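Local coordinates for protein transcriptional repressor (Vibrio fischeri, PDB 3KV1) that is a putative SorC-family transcriptional repressor whose sugar-binding domain probably recognises a carbohydrate effector that governs the binding of the whole protein to DNA, at residues Y48-L53 / T78-R83; E116-P121 / R209-E214. All blocks are in the same frame, centred on the assembly; numbering follows the deposited sequence. Where two conformers were deposited one is given.

Contact 1: Y48-L53 / T78-R83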
loop_
_atom_site.group_PDB
_atom_site.type_symbol
_atom_site.label_atom_id
_atom_site.label_comp_id
_atom_site.label_asym_id
_atom_site.label_seq_id
_atom_site.Cartn_x
_atom_site.Cartn_y
_atom_site.Cartn_z
ATOM N N TYR A 48 22.350 4.415 13.529
ATOM C CA TYR A 48 21.654 3.993 14.744
ATOM C C TYR A 48 20.752 2.779 14.425
ATOM O O TYR A 48 20.773 1.779 15.145
ATOM C CB TYR A 48 20.853 5.166 15.367
ATOM C CG TYR A 48 19.840 4.720 16.415
ATOM C CD1 TYR A 48 20.209 4.565 17.745
ATOM C CD2 TYR A 48 18.527 4.452 16.054
ATOM C CE1 TYR A 48 19.264 4.139 18.699
ATOM C CE2 TYR A 48 17.591 4.049 16.986
ATOM C CZ TYR A 48 17.973 3.879 18.294
ATOM O OH TYR A 48 17.016 3.444 19.196
ATOM N N LEU A 49 19.960 2.859 13.361
ATOM C CA LEU A 49 19.109 1.718 12.999
ATOM C C LEU A 49 19.927 0.501 12.588
ATOM O O LEU A 49 19.600 -0.647 12.945
ATOM C CB LEU A 49 18.163 2.073 11.869
ATOM C CG LEU A 49 17.049 3.053 12.253
ATOM C CD1 LEU A 49 16.221 3.343 10.999
ATOM C CD2 LEU A 49 16.154 2.447 13.338
ATOM N N ASN A 50 21.011 0.741 11.864
ATOM C CA ASN A 50 21.879 -0.379 11.471
ATOM C C ASN A 50 22.321 -1.205 12.675
ATOM O O ASN A 50 22.335 -2.448 12.630
ATOM C CB ASN A 50 23.128 0.164 10.746
ATOM C CG ASN A 50 24.031 -0.939 10.231
ATOM O OD1 ASN A 50 23.566 -1.953 9.717
ATOM N ND2 ASN A 50 25.344 -0.727 10.344
ATOM N N ASN A 51 22.712 -0.519 13.750
ATOM C CA ASN A 51 23.189 -1.204 14.950
ATOM C C ASN A 51 22.076 -1.759 15.834
ATOM O O ASN A 51 22.278 -2.742 16.537
ATOM C CB ASN A 51 24.033 -0.258 15.789
ATOM C CG ASN A 51 25.328 0.140 15.111
ATOM O OD1 ASN A 51 25.968 -0.664 14.454
ATOM N ND2 ASN A 51 25.727 1.386 15.296
ATOM N N ASN A 52 20.897 -1.144 15.819
ATOM C CA ASN A 52 19.902 -1.500 16.849
ATOM C C ASN A 52 18.696 -2.294 16.393
ATOM O O ASN A 52 18.046 -2.961 17.208
ATOM C CB ASN A 52 19.434 -0.241 17.597
ATOM C CG ASN A 52 20.519 0.324 18.488
ATOM O OD1 ASN A 52 20.670 -0.116 19.615
ATOM N ND2 ASN A 52 21.306 1.268 17.970
ATOM N N LEU A 53 18.389 -2.234 15.102
ATOM C CA LEU A 53 17.166 -2.860 14.596
ATOM C C LEU A 53 17.425 -4.348 14.323
ATOM O O LEU A 53 18.030 -4.709 13.326
ATOM C CB LEU A 53 16.706 -2.124 13.322
ATOM C CG LEU A 53 15.475 -2.689 12.631
ATOM C CD1 LEU A 53 14.285 -2.708 13.589
ATOM C CD2 LEU A 53 15.166 -1.827 11.383
ATOM N N THR A 78 24.003 -3.688 7.455
ATOM C CA THR A 78 23.886 -5.133 7.441
ATOM C C THR A 78 22.452 -5.538 7.109
ATOM O O THR A 78 21.500 -4.861 7.495
ATOM C CB THR A 78 24.271 -5.681 8.808
ATOM O OG1 THR A 78 25.574 -5.186 9.142
ATOM C CG2 THR A 78 24.280 -7.180 8.786
ATOM N N GLN A 79 22.288 -6.632 6.375
ATOM C CA GLN A 79 20.947 -7.069 6.009
ATOM C C GLN A 79 20.297 -7.831 7.170
ATOM O O GLN A 79 20.926 -8.723 7.762
ATOM C CB GLN A 79 20.995 -7.928 4.732
ATOM C CG GLN A 79 21.685 -7.184 3.563
ATOM C CD GLN A 79 20.925 -5.911 3.172
ATOM O OE1 GLN A 79 19.865 -5.986 2.565
ATOM N NE2 GLN A 79 21.468 -4.744 3.532
ATOM N N ARG A 80 19.061 -7.467 7.519
ATOM C CA ARG A 80 18.343 -8.213 8.539
ATOM C C ARG A 80 16.863 -8.201 8.236
ATOM O O ARG A 80 16.369 -7.261 7.596
ATOM C CB ARG A 80 18.658 -7.677 9.955
ATOM C CG ARG A 80 17.808 -6.507 10.502
ATOM C CD ARG A 80 17.979 -5.180 9.734
ATOM N NE ARG A 80 19.358 -4.739 9.496
ATOM C CZ ARG A 80 20.097 -3.992 10.317
ATOM N NH1 ARG A 80 19.636 -3.605 11.504
ATOM N NH2 ARG A 80 21.306 -3.604 9.942
ATOM N N ASN A 81 16.155 -9.231 8.694
ATOM C CA ASN A 81 14.737 -9.348 8.372
ATOM C C ASN A 81 13.838 -8.572 9.329
ATOM O O ASN A 81 13.136 -9.149 10.172
ATOM C CB ASN A 81 14.316 -10.815 8.301
ATOM C CG ASN A 81 12.930 -10.982 7.703
ATOM O OD1 ASN A 81 12.407 -10.056 7.077
ATOM N ND2 ASN A 81 12.333 -12.156 7.892
ATOM N N ALA A 82 13.848 -7.259 9.193
ATOM C CA ALA A 82 13.030 -6.395 10.051
ATOM C C ALA A 82 11.793 -5.947 9.268
ATOM O O ALA A 82 11.745 -6.085 8.043
ATOM C CB ALA A 82 13.838 -5.203 10.506
ATOM N N ARG A 83 10.779 -5.456 9.971
ATOM C CA ARG A 83 9.559 -5.034 9.297
ATOM C C ARG A 83 9.466 -3.520 9.400
ATOM O O ARG A 83 9.866 -2.906 10.417
ATOM C CB ARG A 83 8.296 -5.654 9.919
ATOM C CG ARG A 83 7.882 -7.022 9.369
ATOM C CD ARG A 83 6.458 -7.382 9.815
ATOM N NE ARG A 83 6.371 -7.513 11.266
ATOM C CZ ARG A 83 5.315 -7.188 12.007
ATOM N NH1 ARG A 83 4.208 -6.701 11.452
ATOM N NH2 ARG A 83 5.368 -7.359 13.322
#
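Hydrogen bonds dominate this contact, and nearly all of them meet at the guanidinium of Arg80. Its NH1 and NH2 meet a single acceptor end-on, the carbonyl oxygen of Asn50, which lies close to the guanidinium plane; NH2 sits on a lone pair of that oxygen at 3.1 Å, NH1 above the carbonyl plane. NH1 also reaches Leu53 O, just past the helix end, at 2.7 Å and on a lone pair; its bond to Leu49 O is weak. The side-on edge serves the loop itself, since NE and NH2 both donate to Thr78 O, NE at 2.9 Å. Five N-H groups suit arginine to a helix C-terminus, where the last carbonyls have no following turn to supply donors: helix 34-52 ends here, and Leu53 is the first residue to leave helical geometry. In the alpha/beta fold this joins that helix end to the loop leading into strand 83-86, and the cationic group probably interacts favourably with the helix dipole. Reaching the carbonyls takes a folded side chain, with CG in the crowded position between N and C (chi1 87°) and bends at chi2 and chi3.

The side-chain amide of Asn50 adds a hydrogen bond: with CG anti to its backbone N (chi1 -176°), OD1 accepts from Thr78 N at 2.9 Å and, weakly, from Arg80 NH2.

The apolar part is a single pair. Leu53 rests CG and CD2 on the methyl of Ala82, CG to CB 3.7 Å.

Contact 2: E116-P121 / R209-E214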
loop_
_atom_site.group_PDB
_atom_site.type_symbol
_atom_site.label_atom_id
_atom_site.label_comp_id
_atom_site.label_asym_id
_atom_site.label_seq_id
_atom_site.Cartn_x
_atom_site.Cartn_y
_atom_site.Cartn_z
ATOM N N GLU A 116 4.902 -3.203 5.463
ATOM C CA GLU A 116 3.497 -3.511 5.736
ATOM C C GLU A 116 2.648 -2.245 5.528
ATOM O O GLU A 116 2.754 -1.266 6.280
ATOM C CB GLU A 116 3.341 -4.087 7.148
ATOM C CG GLU A 116 4.131 -5.390 7.331
ATOM C CD GLU A 116 4.050 -6.032 8.725
ATOM O OE1 GLU A 116 3.233 -5.608 9.570
ATOM O OE2 GLU A 116 4.822 -6.990 8.963
ATOM N N THR A 117 1.825 -2.268 4.484
ATOM C CA THR A 117 1.075 -1.067 4.071
ATOM C C THR A 117 -0.165 -0.835 4.947
ATOM O O THR A 117 -0.815 -1.797 5.379
ATOM C CB THR A 117 0.662 -1.207 2.583
ATOM O OG1 THR A 117 1.851 -1.191 1.781
ATOM C CG2 THR A 117 -0.263 -0.057 2.147
ATOM N N LEU A 118 -0.460 0.434 5.239
ATOM C CA LEU A 118 -1.743 0.781 5.851
ATOM C C LEU A 118 -2.681 1.058 4.680
ATOM O O LEU A 118 -2.439 2.013 3.931
ATOM C CB LEU A 118 -1.576 2.005 6.768
ATOM C CG LEU A 118 -2.828 2.415 7.547
ATOM C CD1 LEU A 118 -3.334 1.303 8.464
ATOM C CD2 LEU A 118 -2.489 3.665 8.370
ATOM N N TYR A 119 -3.696 0.192 4.470
ATOM C CA TYR A 119 -4.603 0.317 3.313
ATOM C C TYR A 119 -5.719 1.335 3.531
ATOM O O TYR A 119 -6.912 0.975 3.574
ATOM C CB TYR A 119 -5.194 -1.069 2.931
ATOM C CG TYR A 119 -4.110 -1.980 2.443
ATOM C CD1 TYR A 119 -3.666 -3.039 3.228
ATOM C CD2 TYR A 119 -3.477 -1.749 1.223
ATOM C CE1 TYR A 119 -2.634 -3.876 2.786
ATOM C CE2 TYR A 119 -2.426 -2.577 0.781
ATOM C CZ TYR A 119 -2.017 -3.629 1.574
ATOM O OH TYR A 119 -0.970 -4.438 1.139
ATOM N N ALA A 120 -5.331 2.606 3.679
ATOM C CA ALA A 120 -6.268 3.689 3.857
ATOM C C ALA A 120 -5.547 4.962 3.433
ATOM O O ALA A 120 -4.311 5.037 3.512
ATOM C CB ALA A 120 -6.644 3.831 5.327
ATOM N N PRO A 121 -6.308 5.965 3.020
ATOM C CA PRO A 121 -5.629 7.229 2.707
ATOM C C PRO A 121 -5.133 7.933 3.986
ATOM O O PRO A 121 -5.682 7.724 5.070
ATOM C CB PRO A 121 -6.727 8.100 2.076
ATOM C CG PRO A 121 -8.004 7.389 2.246
ATOM C CD PRO A 121 -7.762 6.008 2.827
ATOM N N ARG A 209 -8.976 14.654 10.546
ATOM C CA ARG A 209 -8.806 14.501 9.107
ATOM C C ARG A 209 -7.656 13.559 8.745
ATOM O O ARG A 209 -7.299 13.488 7.589
ATOM C CB ARG A 209 -8.502 15.868 8.439
ATOM C CG ARG A 209 -9.506 16.963 8.752
ATOM C CD ARG A 209 -10.947 16.633 8.334
ATOM N NE ARG A 209 -11.827 17.509 9.103
ATOM C CZ ARG A 209 -12.267 18.698 8.704
ATOM N NH1 ARG A 209 -11.978 19.177 7.494
ATOM N NH2 ARG A 209 -13.007 19.411 9.531
ATOM N N VAL A 210 -7.069 12.871 9.729
ATOM C CA VAL A 210 -5.881 12.042 9.489
ATOM C C VAL A 210 -6.119 10.606 9.937
ATOM O O VAL A 210 -6.708 10.374 10.987
ATOM C CB VAL A 210 -4.627 12.554 10.254
ATOM C CG1 VAL A 210 -3.379 11.773 9.823
ATOM C CG2 VAL A 210 -4.423 14.027 10.011
ATOM N N ILE A 211 -5.650 9.639 9.142
ATOM C CA ILE A 211 -5.742 8.255 9.515
ATOM C C ILE A 211 -4.357 7.723 9.826
ATOM O O ILE A 211 -3.495 7.675 8.951
ATOM C CB ILE A 211 -6.347 7.420 8.376
ATOM C CG1 ILE A 211 -7.827 7.825 8.226
ATOM C CG2 ILE A 211 -6.256 5.950 8.733
ATOM C CD1 ILE A 211 -8.503 7.209 7.074
ATOM N N GLY A 212 -4.127 7.358 11.077
ATOM C CA GLY A 212 -2.811 6.848 11.445
ATOM C C GLY A 212 -2.751 6.686 12.946
ATOM O O GLY A 212 -3.799 6.742 13.605
ATOM N N LEU A 213 -1.550 6.463 13.478
ATOM C CA LEU A 213 -1.342 6.425 14.937
ATOM C C LEU A 213 -1.627 7.749 15.645
ATOM O O LEU A 213 -1.829 8.786 15.011
ATOM C CB LEU A 213 0.095 6.012 15.260
ATOM C CG LEU A 213 0.531 4.589 14.870
ATOM C CD1 LEU A 213 1.943 4.409 15.388
ATOM C CD2 LEU A 213 -0.411 3.527 15.455
ATOM N N GLU A 214 -1.668 7.700 16.975
ATOM C CA GLU A 214 -1.821 8.912 17.785
ATOM C C GLU A 214 -0.732 9.023 18.848
ATOM O O GLU A 214 0.082 8.110 19.035
ATOM C CB GLU A 214 -3.207 8.961 18.441
ATOM C CG GLU A 214 -3.499 7.786 19.350
ATOM C CD GLU A 214 -4.887 7.863 19.968
ATOM O OE1 GLU A 214 -5.845 7.370 19.341
ATOM O OE2 GLU A 214 -5.020 8.426 21.075
#
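A buried hydrophobic seam between two loops carries this contact: residues 116-121, just after strand 114-116, meet residues 209-214, which precede helix 215-219. No hydrogen bond crosses it, and Ile211 makes most of the meeting. Its two branches divide the work. CG2, anti to the backbone N, faces the methyl of Ala120, with CG2 to CB 4.0 Å. CG1, anti to the carbonyl carbon (chi1 -68°), carries CD1 out to the carbonyl oxygen of Pro121, which CD1 approaches to 3.5 Å, while CB of Ile211 lies 3.4 Å from the same oxygen. The proline ring itself is only grazed, its CD being 4.5 Å from Ile211 CD1. A beta-branched residue fits here because it presents hydrocarbon to both neighbours at once.

In the alpha/beta sugar-binding domain, the first loop leaves the end of a parallel strand, and Tyr119 centres an inverse gamma turn that lies between the two residues pointing at the partner loop, Leu118 and Ala120. Phe133 of helix 127-134 packs against both Pro121 and Ile211, and Tyr119 OH hydrogen-bonds Asp101 of the second subunit, so the loop forms part of the dimer interface.

Leu118, with CG anti to its backbone N, points CD2 end-on at the main chain of Ile211 and Gly212, 4.2 Å from Ile211 O and 4.4 Å from the CA of Gly212.

Contact 1 lies near the periphery, about 19 Å from the centre of the chain to its own centre, and mixes buried with solvent-reaching residues; contact 2 is fully buried, about 13 Å out. Their chemistry follows: a charged group serving the carbonyls at a helix end in the former, aliphatic packing with no hydrogen bond between the segments in the latter. Contact 1 joins a helix to a loop 25 residues on, contact 2 two loops 88 residues apart. Their loops adjoin neighbouring parallel strands, 83-86 and 114-116. A salt bridge, Arg83 NH1 to Glu116 OE1, ties the two; its very short 2.4 Å should not be over-read, as both residues have two conformers.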